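Local structure of cleavage stimulation factor 77 (Encephalitozoon cuniculi, 2UY1) at residues 77-89 against 114-126. The protein probably binds mRNA and, as a suppressor-of-forked relative, is likely to serve in nuclear cleavage of pre-mRNA 3' ends. Numbering follows the deposited sequence.
Sequences QFENYWDSYGLFK and RALQTPMGSLSEL. Unlike the reference sequence in segment 77-89: Phe-88 (reference Tyr).
The carbonyl oxygen of Pro-119 is approached by two groups: a water, whose O donates to Pro-119 O at 2.6 Å and also to Asn-80 O, so bridging the two loops, and the CA-H of Trp-82, a weaker contact. Two residues further along, Gly-121 N donates to Trp-82 O (3.2 Å, 167° at the hydrogen), a nearly straight bond that approaches tilted from the carbonyl plane. Gly-121 is the second residue of the type II turn from Met-120 to Leu-123, with no side chain beside Trp-82 O; the positive phi of this turn falls on Ser-122 (78°).

Two aromatic residues of helix 85-90, Tyr-85 and Phe-88, make the larger apolar contacts. In Tyr-85, CG stands anti to the backbone N (chi1 162°), which carries the ring out to Ser-122, whose CB sits over the centre of one face, 3.6 Å from the centroid. Leu-126 CD1 meets CE1 of the same ring at 3.6 Å, the two side chains sliding past each other in opposite directions. Phe-88, a tyrosine in the reference sequence, receives the methyl of Ala-115 squarely on one face, CB 3.4 Å from the ring centroid; the short side chain lets the ring approach the Ala-115 backbone, Phe-88 CZ 3.9 Å from Ala-115 CA. Between the two aromatics lies Met-120, its flexible thioether bent at chi3, with SD 3.7 Å from Tyr-85 CB.

Thr-118 suits a buried turn because Ala-115 O accepts from both its N and its OG1, the latter on a lone pair (2.9 Å), while CG2 lies against the carbonyl oxygen of Glu-79.

The contact thus joins the link between helices 69-78 and 85-90 to the approach to helix 124-127. Trp-82 continues to Phe-200 and Tyr-204 of helix 193-208, Pro-119 touches helices 150-167 and 193-208, and Phe-88 also rests on Leu-75 of helix 69-78.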
loop_
_atom_site.group_PDB
_atom_site.type_symbol
_atom_site.label_atom_id
_atom_site.label_comp_id
_atom_site.label_asym_id
_atom_site.label_seq_id
_atom_site.Cartn_x
_atom_site.Cartn_y
_atom_site.Cartn_z
ATOM N N GLN B 77 16.945 -28.812 -41.529
ATOM C CA GLN B 77 17.003 -27.780 -40.494
ATOM C C GLN B 77 15.751 -26.908 -40.414
ATOM O O GLN B 77 15.258 -26.657 -39.313
ATOM C CB GLN B 77 18.211 -26.872 -40.693
ATOM C CG GLN B 77 18.615 -26.181 -39.408
ATOM C CD GLN B 77 19.685 -26.936 -38.659
ATOM O OE1 GLN B 77 19.798 -28.159 -38.781
ATOM N NE2 GLN B 77 20.520 -26.207 -37.923
ATOM N N PHE B 78 15.243 -26.463 -41.577
ATOM C CA PHE B 78 14.187 -25.482 -41.630
ATOM C C PHE B 78 12.824 -25.964 -42.144
ATOM O O PHE B 78 12.021 -25.141 -42.574
ATOM C CB PHE B 78 14.652 -24.249 -42.411
ATOM C CG PHE B 78 15.859 -23.559 -41.799
ATOM C CD1 PHE B 78 15.696 -22.552 -40.829
ATOM C CD2 PHE B 78 17.142 -23.920 -42.172
ATOM C CE1 PHE B 78 16.786 -21.910 -40.263
ATOM C CE2 PHE B 78 18.230 -23.275 -41.618
ATOM C CZ PHE B 78 18.039 -22.271 -40.633
ATOM N N GLU B 79 12.549 -27.268 -42.107
ATOM C CA GLU B 79 11.266 -27.804 -42.632
ATOM C C GLU B 79 10.031 -27.348 -41.819
ATOM O O GLU B 79 8.913 -27.291 -42.337
ATOM C CB GLU B 79 11.278 -29.345 -42.741
ATOM C CG GLU B 79 11.364 -30.099 -41.376
ATOM C CD GLU B 79 11.464 -31.594 -41.531
ATOM O OE1 GLU B 79 12.157 -32.253 -40.706
ATOM O OE2 GLU B 79 10.854 -32.121 -42.490
ATOM N N ASN B 80 10.237 -27.051 -40.541
ATOM C CA ASN B 80 9.123 -26.678 -39.655
ATOM C C ASN B 80 8.907 -25.168 -39.622
ATOM O O ASN B 80 7.993 -24.697 -38.940
ATOM C CB ASN B 80 9.400 -27.202 -38.238
ATOM C CG ASN B 80 9.022 -28.649 -38.068
ATOM O OD1 ASN B 80 7.840 -28.978 -38.024
ATOM N ND2 ASN B 80 10.014 -29.522 -37.928
ATOM N N TYR B 81 9.759 -24.432 -40.357
ATOM C CA TYR B 81 9.820 -22.963 -40.341
ATOM C C TYR B 81 8.730 -22.271 -41.126
ATOM O O TYR B 81 8.453 -22.632 -42.283
ATOM C CB TYR B 81 11.178 -22.511 -40.866
ATOM C CG TYR B 81 11.521 -21.037 -40.794
ATOM C CD1 TYR B 81 11.164 -20.233 -39.702
ATOM C CD2 TYR B 81 12.283 -20.467 -41.803
ATOM C CE1 TYR B 81 11.517 -18.884 -39.662
ATOM C CE2 TYR B 81 12.643 -19.158 -41.759
ATOM C CZ TYR B 81 12.270 -18.370 -40.695
ATOM O OH TYR B 81 12.691 -17.072 -40.726
ATOM N N TRP B 82 8.145 -21.252 -40.497
ATOM C CA TRP B 82 7.053 -20.450 -41.044
ATOM C C TRP B 82 7.494 -19.528 -42.162
ATOM O O TRP B 82 6.693 -18.802 -42.688
ATOM C CB TRP B 82 6.395 -19.588 -39.943
ATOM C CG TRP B 82 7.419 -19.081 -38.895
ATOM C CD1 TRP B 82 8.074 -17.883 -38.888
ATOM C CD2 TRP B 82 7.917 -19.822 -37.757
ATOM N NE1 TRP B 82 8.928 -17.813 -37.798
ATOM C CE2 TRP B 82 8.861 -18.990 -37.096
ATOM C CE3 TRP B 82 7.653 -21.106 -37.233
ATOM C CZ2 TRP B 82 9.544 -19.403 -35.938
ATOM C CZ3 TRP B 82 8.328 -21.511 -36.092
ATOM C CH2 TRP B 82 9.266 -20.655 -35.449
ATOM N N ASP B 83 8.763 -19.526 -42.517
ATOM C CA ASP B 83 9.171 -18.751 -43.673
ATOM C C ASP B 83 9.972 -19.596 -44.661
ATOM O O ASP B 83 10.852 -19.086 -45.349
ATOM C CB ASP B 83 9.973 -17.534 -43.225
ATOM C CG ASP B 83 9.732 -16.314 -44.090
ATOM O OD1 ASP B 83 8.675 -16.226 -44.769
ATOM O OD2 ASP B 83 10.598 -15.421 -44.058
ATOM N N SER B 84 9.630 -20.878 -44.753
ATOM C CA SER B 84 10.385 -21.835 -45.547
ATOM C C SER B 84 9.924 -21.920 -47.013
ATOM O O SER B 84 10.497 -22.685 -47.796
ATOM C CB SER B 84 10.322 -23.213 -44.892
ATOM O OG SER B 84 8.965 -23.572 -44.655
ATOM N N TYR B 85 8.904 -21.141 -47.355
ATOM C CA TYR B 85 8.203 -21.204 -48.642
ATOM C C TYR B 85 9.097 -21.092 -49.889
ATOM O O TYR B 85 8.977 -21.908 -50.797
ATOM C CB TYR B 85 7.060 -20.185 -48.677
ATOM C CG TYR B 85 6.566 -19.867 -50.071
ATOM C CD1 TYR B 85 5.608 -20.676 -50.704
ATOM C CD2 TYR B 85 7.079 -18.769 -50.778
ATOM C CE1 TYR B 85 5.158 -20.378 -52.021
ATOM C CE2 TYR B 85 6.644 -18.467 -52.077
ATOM C CZ TYR B 85 5.692 -19.267 -52.695
ATOM O OH TYR B 85 5.267 -18.942 -53.978
ATOM N N GLY B 86 9.982 -20.096 -49.929
ATOM C CA GLY B 86 10.921 -19.956 -51.032
ATOM C C GLY B 86 11.891 -21.124 -51.032
ATOM O O GLY B 86 12.291 -21.610 -52.090
ATOM N N LEU B 87 12.259 -21.591 -49.845
ATOM C CA LEU B 87 13.094 -22.779 -49.733
ATOM C C LEU B 87 12.346 -24.021 -50.247
ATOM O O LEU B 87 12.923 -24.786 -50.998
ATOM C CB LEU B 87 13.608 -22.971 -48.299
ATOM C CG LEU B 87 14.489 -24.183 -47.969
ATOM C CD1 LEU B 87 15.858 -24.131 -48.687
ATOM C CD2 LEU B 87 14.664 -24.259 -46.480
ATOM N N PHE B 88 11.069 -24.196 -49.854
ATOM C CA PHE B 88 10.269 -25.335 -50.315
ATOM C C PHE B 88 10.077 -25.200 -51.829
ATOM O O PHE B 88 10.349 -26.147 -52.566
ATOM C CB PHE B 88 8.955 -25.503 -49.534
ATOM C CG PHE B 88 9.056 -26.454 -48.319
ATOM C CD1 PHE B 88 8.954 -25.970 -47.022
ATOM C CD2 PHE B 88 9.258 -27.831 -48.486
ATOM C CE1 PHE B 88 9.014 -26.836 -45.892
ATOM C CE2 PHE B 88 9.343 -28.708 -47.365
ATOM C CZ PHE B 88 9.199 -28.210 -46.058
ATOM N N LYS B 89 9.701 -23.998 -52.283
ATOM C CA LYS B 89 9.588 -23.653 -53.720
ATOM C C LYS B 89 10.821 -24.037 -54.548
ATOM O O LYS B 89 10.701 -24.790 -55.515
ATOM C CB LYS B 89 9.228 -22.155 -53.922
ATOM C CG LYS B 89 9.152 -21.674 -55.393
ATOM C CD LYS B 89 8.590 -20.261 -55.481
ATOM C CE LYS B 89 8.239 -19.861 -56.925
ATOM N NZ LYS B 89 6.766 -19.978 -57.287
ATOM N N ARG B 114 4.534 -32.475 -47.303
ATOM C CA ARG B 114 4.807 -32.204 -45.897
ATOM C C ARG B 114 5.514 -30.864 -45.722
ATOM O O ARG B 114 6.098 -30.592 -44.672
ATOM C CB ARG B 114 5.650 -33.327 -45.288
ATOM C CG ARG B 114 4.995 -34.697 -45.348
ATOM C CD ARG B 114 5.597 -35.641 -44.321
ATOM N NE ARG B 114 6.738 -36.377 -44.859
ATOM C CZ ARG B 114 7.375 -37.346 -44.210
ATOM N NH1 ARG B 114 6.983 -37.701 -42.993
ATOM N NH2 ARG B 114 8.404 -37.962 -44.775
ATOM N N ALA B 115 5.456 -30.029 -46.754
ATOM C CA ALA B 115 5.326 -28.590 -46.570
ATOM C C ALA B 115 3.888 -28.203 -46.242
ATOM O O ALA B 115 3.635 -27.478 -45.279
ATOM C CB ALA B 115 5.806 -27.851 -47.810
ATOM N N LEU B 116 2.951 -28.690 -47.048
ATOM C CA LEU B 116 1.535 -28.586 -46.725
ATOM C C LEU B 116 1.200 -28.951 -45.260
ATOM O O LEU B 116 0.179 -28.513 -44.731
ATOM C CB LEU B 116 0.708 -29.422 -47.724
ATOM C CG LEU B 116 0.413 -28.749 -49.076
ATOM C CD1 LEU B 116 -0.051 -29.727 -50.141
ATOM C CD2 LEU B 116 -0.610 -27.670 -48.911
ATOM N N GLN B 117 2.067 -29.715 -44.596
ATOM C CA GLN B 117 1.896 -29.986 -43.170
ATOM C C GLN B 117 2.564 -28.965 -42.249
ATOM O O GLN B 117 2.558 -29.132 -41.019
ATOM C CB GLN B 117 2.369 -31.404 -42.812
ATOM C CG GLN B 117 1.231 -32.427 -42.672
ATOM C CD GLN B 117 1.693 -33.863 -42.898
ATOM O OE1 GLN B 117 2.900 -34.161 -42.844
ATOM N NE2 GLN B 117 0.730 -34.763 -43.155
ATOM N N THR B 118 3.151 -27.921 -42.830
ATOM C CA THR B 118 3.726 -26.820 -42.025
ATOM C C THR B 118 3.020 -25.461 -42.212
ATOM O O THR B 118 2.843 -24.971 -43.341
ATOM C CB THR B 118 5.262 -26.679 -42.192
ATOM O OG1 THR B 118 5.568 -26.149 -43.497
ATOM C CG2 THR B 118 5.969 -28.037 -41.949
ATOM N N PRO B 119 2.581 -24.859 -41.090
ATOM C CA PRO B 119 2.050 -23.507 -41.167
ATOM C C PRO B 119 3.183 -22.584 -41.636
ATOM O O PRO B 119 4.258 -22.574 -41.014
ATOM C CB PRO B 119 1.640 -23.203 -39.716
ATOM C CG PRO B 119 1.566 -24.526 -39.033
ATOM C CD PRO B 119 2.570 -25.393 -39.722
ATOM N N MET B 120 2.964 -21.859 -42.737
ATOM C CA MET B 120 3.976 -20.978 -43.309
ATOM C C MET B 120 3.310 -19.884 -44.127
ATOM O O MET B 120 2.162 -20.033 -44.532
ATOM C CB MET B 120 4.938 -21.773 -44.207
ATOM C CG MET B 120 4.282 -22.504 -45.398
ATOM S SD MET B 120 5.483 -22.927 -46.684
ATOM C CE MET B 120 6.412 -24.178 -45.863
ATOM N N GLY B 121 4.019 -18.775 -44.355
ATOM C CA GLY B 121 3.512 -17.738 -45.232
ATOM C C GLY B 121 3.487 -18.218 -46.677
ATOM O O GLY B 121 4.477 -18.776 -47.166
ATOM N N SER B 122 2.365 -17.997 -47.360
ATOM C CA SER B 122 2.207 -18.368 -48.769
ATOM C C SER B 122 1.939 -19.873 -49.001
ATOM O O SER B 122 2.222 -20.385 -50.093
ATOM C CB SER B 122 3.396 -17.893 -49.644
ATOM O OG SER B 122 3.706 -16.520 -49.473
ATOM N N LEU B 123 1.385 -20.564 -48.001
ATOM C CA LEU B 123 1.073 -21.981 -48.149
ATOM C C LEU B 123 0.017 -22.192 -49.247
ATOM O O LEU B 123 0.002 -23.240 -49.923
ATOM C CB LEU B 123 0.597 -22.611 -46.818
ATOM C CG LEU B 123 0.439 -24.153 -46.815
ATOM C CD1 LEU B 123 1.713 -24.856 -47.297
ATOM C CD2 LEU B 123 -0.019 -24.741 -45.480
ATOM N N SER B 124 -0.853 -21.193 -49.418
ATOM C CA SER B 124 -1.960 -21.254 -50.373
ATOM C C SER B 124 -1.449 -21.200 -51.824
ATOM O O SER B 124 -2.138 -21.638 -52.764
ATOM C CB SER B 124 -2.972 -20.139 -50.094
ATOM O OG SER B 124 -3.647 -20.346 -48.861
ATOM N N GLU B 125 -0.229 -20.676 -51.965
ATOM C CA GLU B 125 0.481 -20.540 -53.241
ATOM C C GLU B 125 1.382 -21.769 -53.455
ATOM O O GLU B 125 2.193 -21.814 -54.382
ATOM C CB GLU B 125 1.290 -19.220 -53.275
ATOM C CG GLU B 125 0.465 -17.907 -53.076
ATOM C CD GLU B 125 -0.006 -17.637 -51.605
ATOM O OE1 GLU B 125 -0.259 -18.597 -50.837
ATOM O OE2 GLU B 125 -0.153 -16.450 -51.215
ATOM N N LEU B 126 1.215 -22.755 -52.572
ATOM C CA LEU B 126 1.867 -24.061 -52.661
ATOM C C LEU B 126 0.796 -25.143 -52.853
ATOM O O LEU B 126 1.025 -26.146 -53.551
ATOM C CB LEU B 126 2.660 -24.348 -51.379
ATOM C CG LEU B 126 4.104 -24.846 -51.377
ATOM C CD1 LEU B 126 5.025 -23.977 -52.220
ATOM C CD2 LEU B 126 4.608 -24.876 -49.941
HETATM O O HOH W 1 5.440 -23.102 -38.815
#